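Local coordinates for protein exodeoxyribonuclease III (Archaeoglobus fulgidus, PDB 2VOA) that acts as an AP endonuclease of the ExoIII family, probably cutting DNA at abasic sites with the help of magnesium or manganese ions, at residues N10-R15 with K42-D47; I51-V56 with A69-P74; G62-A67 with E88-R93. The protein carries 1 engineered substitution. All coordinates share one frame; numbering follows the deposited sequence.

Interaction 1: N10-R15 with K42-D47; sequences NSIRSR and KFPEAD. With nucleotides of chain C.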
loop_
_atom_site.group_PDB
_atom_site.type_symbol
_atom_site.label_atom_id
_atom_site.label_comp_id
_atom_site.label_asym_id
_atom_site.label_seq_id
_atom_site.Cartn_x
_atom_site.Cartn_y
_atom_site.Cartn_z
ATOM N N ASN A 10 13.166 -4.615 -3.717
ATOM C CA ASN A 10 12.538 -4.502 -2.383
ATOM C C ASN A 10 11.103 -5.063 -2.337
ATOM O O ASN A 10 10.142 -4.340 -2.086
ATOM C CB ASN A 10 12.639 -3.071 -1.790
ATOM C CG ASN A 10 11.997 -2.963 -0.419
ATOM O OD1 ASN A 10 12.056 -3.907 0.368
ATOM N ND2 ASN A 10 11.343 -1.836 -0.143
ATOM N N SER A 11 11.000 -6.371 -2.595
ATOM C CA SER A 11 9.746 -7.162 -2.649
ATOM C C SER A 11 9.086 -7.089 -4.029
ATOM O O SER A 11 8.439 -6.074 -4.402
ATOM C CB SER A 11 8.726 -6.823 -1.549
ATOM O OG SER A 11 7.622 -7.736 -1.600
ATOM N N ILE A 12 9.239 -8.174 -4.781
ATOM C CA ILE A 12 8.719 -8.185 -6.153
ATOM C C ILE A 12 7.192 -7.988 -6.167
ATOM O O ILE A 12 6.663 -7.271 -7.031
ATOM C CB ILE A 12 9.185 -9.423 -6.973
ATOM C CG1 ILE A 12 8.780 -9.318 -8.456
ATOM C CG2 ILE A 12 8.704 -10.729 -6.342
ATOM C CD1 ILE A 12 9.212 -8.039 -9.170
ATOM N N ARG A 13 6.501 -8.596 -5.210
ATOM C CA ARG A 13 5.029 -8.505 -5.170
ATOM C C ARG A 13 4.541 -7.078 -4.890
ATOM O O ARG A 13 3.411 -6.716 -5.233
ATOM C CB ARG A 13 4.450 -9.495 -4.164
ATOM C CG ARG A 13 4.454 -10.948 -4.627
ATOM C CD ARG A 13 4.035 -11.863 -3.473
ATOM N NE ARG A 13 4.977 -11.668 -2.367
ATOM C CZ ARG A 13 4.915 -12.245 -1.170
ATOM N NH1 ARG A 13 3.938 -13.111 -0.852
ATOM N NH2 ARG A 13 5.857 -11.948 -0.292
ATOM N N SER A 14 5.412 -6.270 -4.290
ATOM C CA SER A 14 5.135 -4.849 -4.041
ATOM C C SER A 14 5.773 -3.907 -5.078
ATOM O O SER A 14 5.697 -2.692 -4.917
ATOM C CB SER A 14 5.592 -4.452 -2.638
ATOM O OG SER A 14 4.712 -4.991 -1.669
ATOM N N ARG A 15 6.364 -4.461 -6.144
ATOM C CA ARG A 15 7.093 -3.650 -7.138
ATOM C C ARG A 15 6.769 -3.964 -8.607
ATOM O O ARG A 15 7.432 -3.440 -9.520
ATOM C CB ARG A 15 8.614 -3.737 -6.899
ATOM C CG ARG A 15 9.393 -2.412 -7.144
ATOM C CD ARG A 15 8.969 -1.321 -6.137
ATOM N NE ARG A 15 9.249 -1.760 -4.765
ATOM C CZ ARG A 15 8.743 -1.220 -3.666
ATOM N NH1 ARG A 15 7.913 -0.188 -3.741
ATOM N NH2 ARG A 15 9.075 -1.727 -2.475
ATOM N N LYS A 42 4.870 -18.601 -4.508
ATOM C CA LYS A 42 4.120 -17.340 -4.588
ATOM C C LYS A 42 4.804 -16.307 -5.507
ATOM O O LYS A 42 4.366 -15.151 -5.612
ATOM C CB LYS A 42 3.914 -16.740 -3.195
ATOM C CG LYS A 42 3.061 -17.572 -2.256
ATOM C CD LYS A 42 2.728 -16.802 -0.994
ATOM C CE LYS A 42 1.836 -17.635 -0.077
ATOM N NZ LYS A 42 1.293 -16.865 1.084
ATOM N N PHE A 43 5.867 -16.711 -6.185
ATOM C CA PHE A 43 6.514 -15.762 -7.100
ATOM C C PHE A 43 5.522 -15.425 -8.228
ATOM O O PHE A 43 4.904 -16.326 -8.791
ATOM C CB PHE A 43 7.831 -16.293 -7.662
ATOM C CG PHE A 43 8.606 -15.263 -8.443
ATOM C CD1 PHE A 43 9.651 -14.540 -7.837
ATOM C CD2 PHE A 43 8.272 -14.986 -9.763
ATOM C CE1 PHE A 43 10.346 -13.590 -8.550
ATOM C CE2 PHE A 43 8.959 -14.034 -10.479
ATOM C CZ PHE A 43 9.990 -13.330 -9.873
ATOM N N PRO A 44 5.347 -14.123 -8.535
ATOM C CA PRO A 44 4.388 -13.711 -9.584
ATOM C C PRO A 44 4.908 -13.944 -11.037
ATOM O O PRO A 44 5.131 -12.984 -11.792
ATOM C CB PRO A 44 4.194 -12.217 -9.291
ATOM C CG PRO A 44 5.574 -11.769 -8.755
ATOM C CD PRO A 44 6.028 -12.960 -7.909
ATOM N N GLU A 45 5.071 -15.205 -11.439
ATOM C CA GLU A 45 5.667 -15.483 -12.751
ATOM C C GLU A 45 4.798 -15.103 -13.946
ATOM O O GLU A 45 5.324 -14.721 -14.998
ATOM C CB GLU A 45 6.221 -16.913 -12.884
ATOM C CG GLU A 45 5.335 -18.029 -12.465
ATOM C CD GLU A 45 5.671 -19.317 -13.211
ATOM O OE1 GLU A 45 4.729 -20.072 -13.499
ATOM O OE2 GLU A 45 6.862 -19.553 -13.542
ATOM N N ALA A 46 3.478 -15.188 -13.768
ATOM C CA ALA A 46 2.518 -14.891 -14.835
ATOM C C ALA A 46 2.667 -13.453 -15.325
ATOM O O ALA A 46 2.558 -13.192 -16.521
ATOM C CB ALA A 46 1.099 -15.161 -14.358
ATOM N N ASP A 47 2.971 -12.534 -14.402
ATOM C CA ASP A 47 3.122 -11.113 -14.733
ATOM C C ASP A 47 4.270 -10.901 -15.728
ATOM O O ASP A 47 4.227 -9.983 -16.548
ATOM C CB ASP A 47 3.379 -10.280 -13.469
ATOM C CG ASP A 47 2.209 -10.275 -12.524
ATOM O OD1 ASP A 47 1.541 -9.221 -12.429
ATOM O OD2 ASP A 47 1.941 -11.319 -11.883
ATOM P P DG C 3 6.833 0.091 0.137
ATOM O OP1 DG C 3 7.239 0.874 -1.053
ATOM O OP2 DG C 3 5.437 0.174 0.662
ATOM O "O5'" DG C 3 7.129 -1.453 -0.104
ATOM C "C5'" DG C 3 6.712 -2.482 0.770
ATOM C "C4'" DG C 3 7.908 -3.379 0.989
ATOM O "O4'" DG C 3 8.912 -2.682 1.772
ATOM C "C3'" DG C 3 7.606 -4.653 1.754
ATOM O "O3'" DG C 3 7.167 -5.646 0.867
ATOM C "C2'" DG C 3 8.988 -4.973 2.323
ATOM C "C1'" DG C 3 9.390 -3.581 2.769
ATOM N N9 DG C 3 8.920 -3.161 4.101
ATOM C C8 DG C 3 7.997 -2.179 4.388
ATOM N N7 DG C 3 7.774 -2.008 5.662
ATOM C C5 DG C 3 8.602 -2.937 6.280
ATOM C C6 DG C 3 8.792 -3.213 7.666
ATOM O O6 DG C 3 8.248 -2.658 8.632
ATOM N N1 DG C 3 9.719 -4.240 7.871
ATOM C C2 DG C 3 10.384 -4.899 6.856
ATOM N N2 DG C 3 11.239 -5.860 7.227
ATOM N N3 DG C 3 10.208 -4.647 5.548
ATOM C C4 DG C 3 9.315 -3.651 5.332
ATOM P P DG C 4 5.799 -6.449 1.105
ATOM O OP1 DG C 4 5.456 -7.091 -0.182
ATOM O OP2 DG C 4 4.818 -5.552 1.774
ATOM O "O5'" DG C 4 6.195 -7.595 2.143
ATOM C "C5'" DG C 4 7.252 -8.514 1.827
ATOM C "C4'" DG C 4 7.910 -9.051 3.087
ATOM O "O4'" DG C 4 8.506 -7.965 3.818
ATOM C "C3'" DG C 4 6.971 -9.715 4.093
ATOM O "O3'" DG C 4 6.762 -11.055 3.714
ATOM C "C2'" DG C 4 7.815 -9.619 5.371
ATOM C "C1'" DG C 4 8.403 -8.214 5.216
ATOM N N9 DG C 4 7.608 -7.163 5.874
ATOM C C8 DG C 4 6.832 -6.183 5.285
ATOM N N7 DG C 4 6.257 -5.378 6.142
ATOM C C5 DG C 4 6.659 -5.853 7.405
ATOM C C6 DG C 4 6.358 -5.408 8.731
ATOM O O6 DG C 4 5.631 -4.457 9.080
ATOM N N1 DG C 4 6.970 -6.185 9.726
ATOM C C2 DG C 4 7.802 -7.262 9.462
ATOM N N2 DG C 4 8.325 -7.910 10.524
ATOM N N3 DG C 4 8.088 -7.685 8.227
ATOM C C4 DG C 4 7.499 -6.940 7.245
#

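Interaction 2: I51-V56 with A69-P74; sequences IGYHVV and ASLEEP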
loop_
_atom_site.group_PDB
_atom_site.type_symbol
_atom_site.label_atom_id
_atom_site.label_comp_id
_atom_site.label_asym_id
_atom_site.label_seq_id
_atom_site.Cartn_x
_atom_site.Cartn_y
_atom_site.Cartn_z
ATOM N N ILE A 51 4.163 -10.314 -20.538
ATOM C CA ILE A 51 4.910 -9.341 -21.335
ATOM C C ILE A 51 6.091 -9.995 -22.076
ATOM O O ILE A 51 6.987 -9.299 -22.565
ATOM C CB ILE A 51 5.346 -8.098 -20.496
ATOM C CG1 ILE A 51 6.253 -8.492 -19.314
ATOM C CG2 ILE A 51 4.111 -7.344 -20.002
ATOM C CD1 ILE A 51 7.217 -7.408 -18.927
ATOM N N GLY A 52 6.081 -11.326 -22.150
ATOM C CA GLY A 52 7.008 -12.057 -23.006
ATOM C C GLY A 52 8.362 -12.340 -22.364
ATOM O O GLY A 52 9.354 -12.544 -23.070
ATOM N N TYR A 53 8.395 -12.368 -21.036
ATOM C CA TYR A 53 9.622 -12.720 -20.301
ATOM C C TYR A 53 9.535 -14.072 -19.601
ATOM O O TYR A 53 8.565 -14.361 -18.898
ATOM C CB TYR A 53 9.996 -11.624 -19.287
ATOM C CG TYR A 53 10.735 -10.480 -19.939
ATOM C CD1 TYR A 53 10.047 -9.464 -20.618
ATOM C CD2 TYR A 53 12.135 -10.439 -19.907
ATOM C CE1 TYR A 53 10.735 -8.416 -21.246
ATOM C CE2 TYR A 53 12.838 -9.377 -20.533
ATOM C CZ TYR A 53 12.129 -8.386 -21.191
ATOM O OH TYR A 53 12.837 -7.363 -21.797
ATOM N N HIS A 54 10.565 -14.891 -19.794
ATOM C CA HIS A 54 10.817 -16.020 -18.913
ATOM C C HIS A 54 11.296 -15.456 -17.598
ATOM O O HIS A 54 11.896 -14.373 -17.563
ATOM C CB HIS A 54 11.905 -16.926 -19.488
ATOM C CG HIS A 54 11.513 -17.594 -20.765
ATOM N ND1 HIS A 54 11.802 -17.066 -22.006
ATOM C CD2 HIS A 54 10.844 -18.744 -20.991
ATOM C CE1 HIS A 54 11.323 -17.864 -22.945
ATOM N NE2 HIS A 54 10.739 -18.891 -22.355
ATOM N N VAL A 55 11.039 -16.191 -16.521
ATOM C CA VAL A 55 11.585 -15.800 -15.230
ATOM C C VAL A 55 11.900 -17.054 -14.419
ATOM O O VAL A 55 11.070 -17.985 -14.314
ATOM C CB VAL A 55 10.661 -14.779 -14.480
ATOM C CG1 VAL A 55 9.312 -15.401 -14.077
ATOM C CG2 VAL A 55 11.372 -14.146 -13.293
ATOM N N VAL A 56 13.126 -17.093 -13.911
ATOM C CA VAL A 56 13.540 -18.121 -12.939
ATOM C C VAL A 56 13.802 -17.487 -11.564
ATOM O O VAL A 56 14.159 -16.306 -11.477
ATOM C CB VAL A 56 14.739 -18.966 -13.460
ATOM C CG1 VAL A 56 14.324 -19.755 -14.722
ATOM C CG2 VAL A 56 15.940 -18.118 -13.784
ATOM N N ALA A 69 14.864 -12.501 -15.032
ATOM C CA ALA A 69 13.915 -12.447 -16.164
ATOM C C ALA A 69 14.693 -12.321 -17.483
ATOM O O ALA A 69 15.741 -11.643 -17.545
ATOM C CB ALA A 69 12.945 -11.284 -15.981
ATOM N N SER A 70 14.211 -12.988 -18.526
ATOM C CA SER A 70 14.914 -12.962 -19.802
ATOM C C SER A 70 14.023 -13.235 -20.996
ATOM O O SER A 70 12.957 -13.868 -20.873
ATOM C CB SER A 70 16.102 -13.940 -19.781
ATOM O OG SER A 70 15.680 -15.284 -19.555
ATOM N N LEU A 71 14.446 -12.736 -22.153
ATOM C CA LEU A 71 13.713 -12.983 -23.389
ATOM C C LEU A 71 13.909 -14.436 -23.844
ATOM O O LEU A 71 12.975 -15.084 -24.328
ATOM C CB LEU A 71 14.159 -11.991 -24.478
ATOM C CG LEU A 71 13.816 -10.522 -24.172
ATOM C CD1 LEU A 71 14.468 -9.599 -25.203
ATOM C CD2 LEU A 71 12.301 -10.284 -24.098
ATOM N N GLU A 72 15.126 -14.941 -23.680
ATOM C CA GLU A 72 15.438 -16.324 -24.055
ATOM C C GLU A 72 15.262 -17.257 -22.853
ATOM O O GLU A 72 15.463 -16.847 -21.699
ATOM C CB GLU A 72 16.860 -16.422 -24.621
ATOM C CG GLU A 72 17.053 -15.703 -25.975
ATOM C CD GLU A 72 16.017 -16.146 -27.014
ATOM O OE1 GLU A 72 15.766 -17.367 -27.125
ATOM O OE2 GLU A 72 15.440 -15.279 -27.719
ATOM N N GLU A 73 14.898 -18.511 -23.121
ATOM C CA GLU A 73 14.695 -19.476 -22.043
ATOM C C GLU A 73 15.997 -19.835 -21.314
ATOM O O GLU A 73 16.946 -20.325 -21.942
ATOM C CB GLU A 73 14.005 -20.740 -22.569
ATOM C CG GLU A 73 13.592 -21.675 -21.467
ATOM C CD GLU A 73 12.739 -22.814 -21.974
ATOM O OE1 GLU A 73 12.792 -23.115 -23.185
ATOM O OE2 GLU A 73 12.010 -23.412 -21.161
ATOM N N PRO A 74 16.054 -19.568 -19.994
ATOM C CA PRO A 74 17.231 -19.954 -19.215
ATOM C C PRO A 74 17.463 -21.468 -19.215
ATOM O O PRO A 74 16.500 -22.263 -19.210
ATOM C CB PRO A 74 16.882 -19.482 -17.801
ATOM C CG PRO A 74 15.938 -18.352 -18.009
ATOM C CD PRO A 74 15.090 -18.820 -19.159
#

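Interaction 3: G62-A67 with E88-R93; sequences GRNGVA and EDRLIR. With nucleotides of chain C.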
loop_
_atom_site.group_PDB
_atom_site.type_symbol
_atom_site.label_atom_id
_atom_site.label_comp_id
_atom_site.label_asym_id
_atom_site.label_seq_id
_atom_site.Cartn_x
_atom_site.Cartn_y
_atom_site.Cartn_z
ATOM N N GLY A 62 9.485 -14.093 2.930
ATOM C CA GLY A 62 9.721 -12.833 3.623
ATOM C C GLY A 62 10.999 -12.047 3.420
ATOM O O GLY A 62 11.003 -10.839 3.641
ATOM N N ARG A 63 12.082 -12.699 2.994
ATOM C CA ARG A 63 13.402 -12.052 3.008
ATOM C C ARG A 63 14.284 -12.582 1.896
ATOM O O ARG A 63 14.017 -13.664 1.352
ATOM C CB ARG A 63 14.107 -12.303 4.342
ATOM C CG ARG A 63 14.162 -13.779 4.728
ATOM C CD ARG A 63 14.793 -14.017 6.104
ATOM N NE ARG A 63 16.059 -14.750 6.005
ATOM C CZ ARG A 63 16.208 -16.052 6.255
ATOM N NH1 ARG A 63 15.170 -16.797 6.641
ATOM N NH2 ARG A 63 17.410 -16.615 6.124
ATOM N N ASN A 64 15.351 -11.841 1.595
ATOM C CA ASN A 64 16.276 -12.217 0.535
ATOM C C ASN A 64 15.523 -12.495 -0.761
ATOM O O ASN A 64 14.546 -11.790 -1.037
ATOM C CB ASN A 64 17.126 -13.415 0.972
ATOM C CG ASN A 64 17.847 -13.152 2.280
ATOM O OD1 ASN A 64 18.248 -12.012 2.556
ATOM N ND2 ASN A 64 18.038 -14.196 3.075
ATOM N N GLY A 65 15.972 -13.478 -1.552
ATOM C CA GLY A 65 15.240 -13.878 -2.770
ATOM C C GLY A 65 15.883 -13.228 -4.003
ATOM O O GLY A 65 16.168 -12.018 -4.031
ATOM N N VAL A 66 16.122 -14.041 -5.022
ATOM C CA VAL A 66 16.751 -13.575 -6.270
ATOM C C VAL A 66 15.979 -14.174 -7.464
ATOM O O VAL A 66 15.353 -15.221 -7.342
ATOM C CB VAL A 66 18.245 -14.006 -6.348
ATOM C CG1 VAL A 66 19.122 -13.181 -5.386
ATOM C CG2 VAL A 66 18.429 -15.520 -6.098
ATOM N N ALA A 67 16.011 -13.503 -8.602
ATOM C CA ALA A 67 15.302 -13.991 -9.797
ATOM C C ALA A 67 16.041 -13.442 -11.008
ATOM O O ALA A 67 16.801 -12.456 -10.882
ATOM C CB ALA A 67 13.849 -13.513 -9.775
ATOM N N GLU A 88 20.479 -20.609 -1.045
ATOM C CA GLU A 88 19.755 -20.609 -2.329
ATOM C C GLU A 88 19.002 -19.304 -2.597
ATOM O O GLU A 88 18.850 -18.904 -3.760
ATOM C CB GLU A 88 18.826 -21.827 -2.393
ATOM C CG GLU A 88 19.610 -23.109 -2.488
ATOM C CD GLU A 88 18.742 -24.339 -2.676
ATOM O OE1 GLU A 88 17.567 -24.331 -2.234
ATOM O OE2 GLU A 88 19.258 -25.331 -3.238
ATOM N N ASP A 89 18.565 -18.628 -1.535
ATOM C CA ASP A 89 17.830 -17.354 -1.667
ATOM C C ASP A 89 18.718 -16.132 -1.925
ATOM O O ASP A 89 18.221 -14.994 -1.919
ATOM C CB ASP A 89 16.896 -17.100 -0.465
ATOM C CG ASP A 89 17.652 -16.921 0.876
ATOM O OD1 ASP A 89 18.901 -17.049 0.919
ATOM O OD2 ASP A 89 16.977 -16.685 1.913
ATOM N N ARG A 90 20.015 -16.367 -2.147
ATOM C CA ARG A 90 20.963 -15.293 -2.417
ATOM C C ARG A 90 21.767 -15.468 -3.700
ATOM O O ARG A 90 22.623 -14.647 -4.011
ATOM C CB ARG A 90 21.963 -15.156 -1.250
ATOM C CG ARG A 90 21.342 -14.693 0.089
ATOM C CD ARG A 90 22.450 -14.416 1.086
ATOM N NE ARG A 90 21.949 -13.865 2.346
ATOM C CZ ARG A 90 21.725 -12.566 2.583
ATOM N NH1 ARG A 90 21.932 -11.642 1.654
ATOM N NH2 ARG A 90 21.291 -12.193 3.777
ATOM N N LEU A 91 21.583 -16.574 -4.412
ATOM C CA LEU A 91 22.388 -16.755 -5.617
ATOM C C LEU A 91 21.600 -17.619 -6.571
ATOM O O LEU A 91 21.182 -18.717 -6.205
ATOM C CB LEU A 91 23.735 -17.423 -5.285
ATOM C CG LEU A 91 24.804 -17.594 -6.379
ATOM C CD1 LEU A 91 26.160 -17.856 -5.766
ATOM C CD2 LEU A 91 24.500 -18.734 -7.414
ATOM N N ILE A 92 21.416 -17.105 -7.781
ATOM C CA ILE A 92 20.785 -17.879 -8.850
ATOM C C ILE A 92 21.646 -17.725 -10.089
ATOM O O ILE A 92 22.131 -16.612 -10.391
ATOM C CB ILE A 92 19.289 -17.455 -9.081
ATOM C CG1 ILE A 92 18.575 -18.411 -10.057
ATOM C CG2 ILE A 92 19.165 -15.971 -9.506
ATOM C CD1 ILE A 92 17.097 -18.101 -10.248
ATOM N N ARG A 93 21.864 -18.842 -10.780
ATOM C CA ARG A 93 22.746 -18.868 -11.936
ATOM C C ARG A 93 22.098 -19.611 -13.093
ATOM O O ARG A 93 21.426 -20.591 -12.876
ATOM C CB ARG A 93 24.038 -19.559 -11.558
ATOM C CG ARG A 93 25.036 -19.706 -12.704
ATOM C CD ARG A 93 26.356 -20.075 -12.133
ATOM N NE ARG A 93 27.468 -19.869 -13.055
ATOM C CZ ARG A 93 28.717 -20.199 -12.750
ATOM N NH1 ARG A 93 28.978 -20.715 -11.550
ATOM N NH2 ARG A 93 29.699 -20.004 -13.617
ATOM P P DG C 4 5.799 -6.449 1.105
ATOM O OP1 DG C 4 5.456 -7.091 -0.182
ATOM O OP2 DG C 4 4.818 -5.552 1.774
ATOM O "O5'" DG C 4 6.195 -7.595 2.143
ATOM C "C5'" DG C 4 7.252 -8.514 1.827
ATOM C "C4'" DG C 4 7.910 -9.051 3.087
ATOM O "O4'" DG C 4 8.506 -7.965 3.818
ATOM C "C3'" DG C 4 6.971 -9.715 4.093
ATOM O "O3'" DG C 4 6.762 -11.055 3.714
ATOM C "C2'" DG C 4 7.815 -9.619 5.371
ATOM C "C1'" DG C 4 8.403 -8.214 5.216
ATOM N N9 DG C 4 7.608 -7.163 5.874
ATOM C C8 DG C 4 6.832 -6.183 5.285
ATOM N N7 DG C 4 6.257 -5.378 6.142
ATOM C C5 DG C 4 6.659 -5.853 7.405
ATOM C C6 DG C 4 6.358 -5.408 8.731
ATOM O O6 DG C 4 5.631 -4.457 9.080
ATOM N N1 DG C 4 6.970 -6.185 9.726
ATOM C C2 DG C 4 7.802 -7.262 9.462
ATOM N N2 DG C 4 8.325 -7.910 10.524
ATOM N N3 DG C 4 8.088 -7.685 8.227
ATOM C C4 DG C 4 7.499 -6.940 7.245
HETATM O O HOH W 1 14.321 -16.289 1.624
#

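Interaction 1: N10-R15 with K42-D47
Ile12 carries the apolar half of this contact, lying against Pro44 and the ring of Phe43. Its CB points at 42-47, and the first torsion sends the two branches different ways. CG1, anti to the backbone N (chi1 -173°), faces Pro44 CG. CG2 does more, touching Pro44 CD at 3.8 Å and Phe43 CE1 at 4.0 Å, with the isoleucine and phenylalanine side chains crossing at about a right angle. Beside it, Arg13 runs outward from a CB that does not itself point at 42-47. Arg13 CG lies 4.2 Å from Pro44 CD, and Arg13 CD comes 3.9 Å from Lys42 O. The chain then bends at chi3 (-59°), which turns NE off the line of the preceding carbons. At the tip, Arg13 NH1 lies 3.9 Å from Lys42 CD, and NH2 makes a weak hydrogen bond to Lys37 O.

The motif on the 42-47 side is an inverse gamma turn centred on Pro44, leading into helix 45-49. Residues 10-15 form the loop between strand 2-8 and helix 16-26, and the side of it that carries Asn10, Ser11, Ser14 and Arg15 holds DNA. Ser11 OG and Ser14 OG each donate to OP1 of DG4 of chain C, both at 2.7 Å, so two hydroxyls grip one phosphate oxygen. Arg15 NH1 gives OP1 of DG3 of chain C a nearly straight bond (3.0 Å, 165°), while NH2 bonds O5' of the same nucleotide and also Asn10 O, which ties the guanidinium to its own loop. Asn10 ND2 donates to the sugar O4' of DG3 of chain C, and Lys37 and Tyr203 bond the same amide.

Interaction 2: I51-V56 with A69-P74
His54 and Tyr53 each offer a ring to the chain that leaves strand 63-70. The strands pair antiparallel, His54 and Ser70 being the hydrogen-bonded pair: His54 N donates to Ser70 O at 2.8 Å, and Ser70 N to His54 O. Val55 and Ala69 form the next, non-hydrogen-bonded pair of this beta hairpin.

CG of His54 stands anti to its carbonyl carbon (chi1 -65°), and the imidazole lies over Glu73, whose CB sits 3.9 Å from the ring centroid in a CH-pi contact. At the ring edge, ND1 gives Leu71 O a weak hydrogen bond. Ser70 OG takes the place between its backbone N and carbonyl carbon and donates to Glu72 O at 2.7 Å, bracing the turn that the imidazole covers. Tyr53 receives Leu71 CD2 over one face, 3.7 Å from the ring centroid and displaced toward the rim near CZ; its hydroxyl bonds Pro28 O. Val56 and Pro74 lie alongside, pointing opposite ways, with Val56 CG1 3.9 Å from Pro74 CG.

Two backbone bonds thus hold the strand ends, whereas the side chains add one weak ND1 bond and CH-pi packing, a contribution that is probably mainly van der Waals in character.

Interaction 3: G62-A67 with E88-R93
Asn64 stands between Asp89 and Arg90, its amide turned differently to each. Toward Asp89 the two flat groups are almost perpendicular, amide and carboxylate planes 89° apart. ND2 donates to Asp89 OD2 at 2.9 Å in a nearly straight bond (168°); OD2 lies in the amide plane, whereas ND2 approaches from above the plane of the Asp89 carboxylate. CG of Asp89, set between its backbone N and carbonyl carbon (chi1 64°), lies 3.5 Å from both Asn64 CB and Asn64 ND2. On the other branch, OD1 sits over one face of the Arg90 guanidinium, 3.3 Å from NH2, too poorly angled for a hydrogen bond. Arg90 is instead held through NH1 by the carbonyl O of Tyr105, a predicted active-site residue.

Backbone and water complete the polar end. Gly65 N donates to Asp89 O at 2.7 Å, and one water gives hydrogens to both Arg63 O and Asp89 OD2, so OD2 accepts two bonds. Arg63 NH2 lies 4.2 Å from the same oxygen, with OD2 over the guanidinium face, an attraction of charges only. Further along, Val66 and Ile92 overlap side by side from opposing directions, Val66 CG2 to Ile92 CG2 at 3.5 Å. Strands 63-70 and 91-96 belong to the two different sheets of this DNase I-like fold, here packed face to face.

An alanine in place of Asn64 would probably leave Asp89 OD2 without its amide donor and open a gap over the Arg90 guanidinium.

With the Arg63 charge nearby, and an amide N-H and a water both donating to OD2, Asp89 is likely to stay ionised.

In the fold
The three contacts come from the first hundred residues and gather on one part of the fold, their centres 13 to 17 Å apart. Interaction 1 closes before the other two open, whereas interactions 2 and 3 alternate along the chain and share strand 63-70. Interaction 2 builds the outer hairpin of one sheet; interaction 3 joins that sheet to strand 91-96 of the other. Phe43 links all three: its ring packs CE2 against Val55 CG2 at 3.7 Å and CE1 against Ala67 CB at 3.7 Å. The DNA-holding loop 10-15 is thus connected through 42-47 to the hairpin, and on to the interface between the sheets near Tyr105.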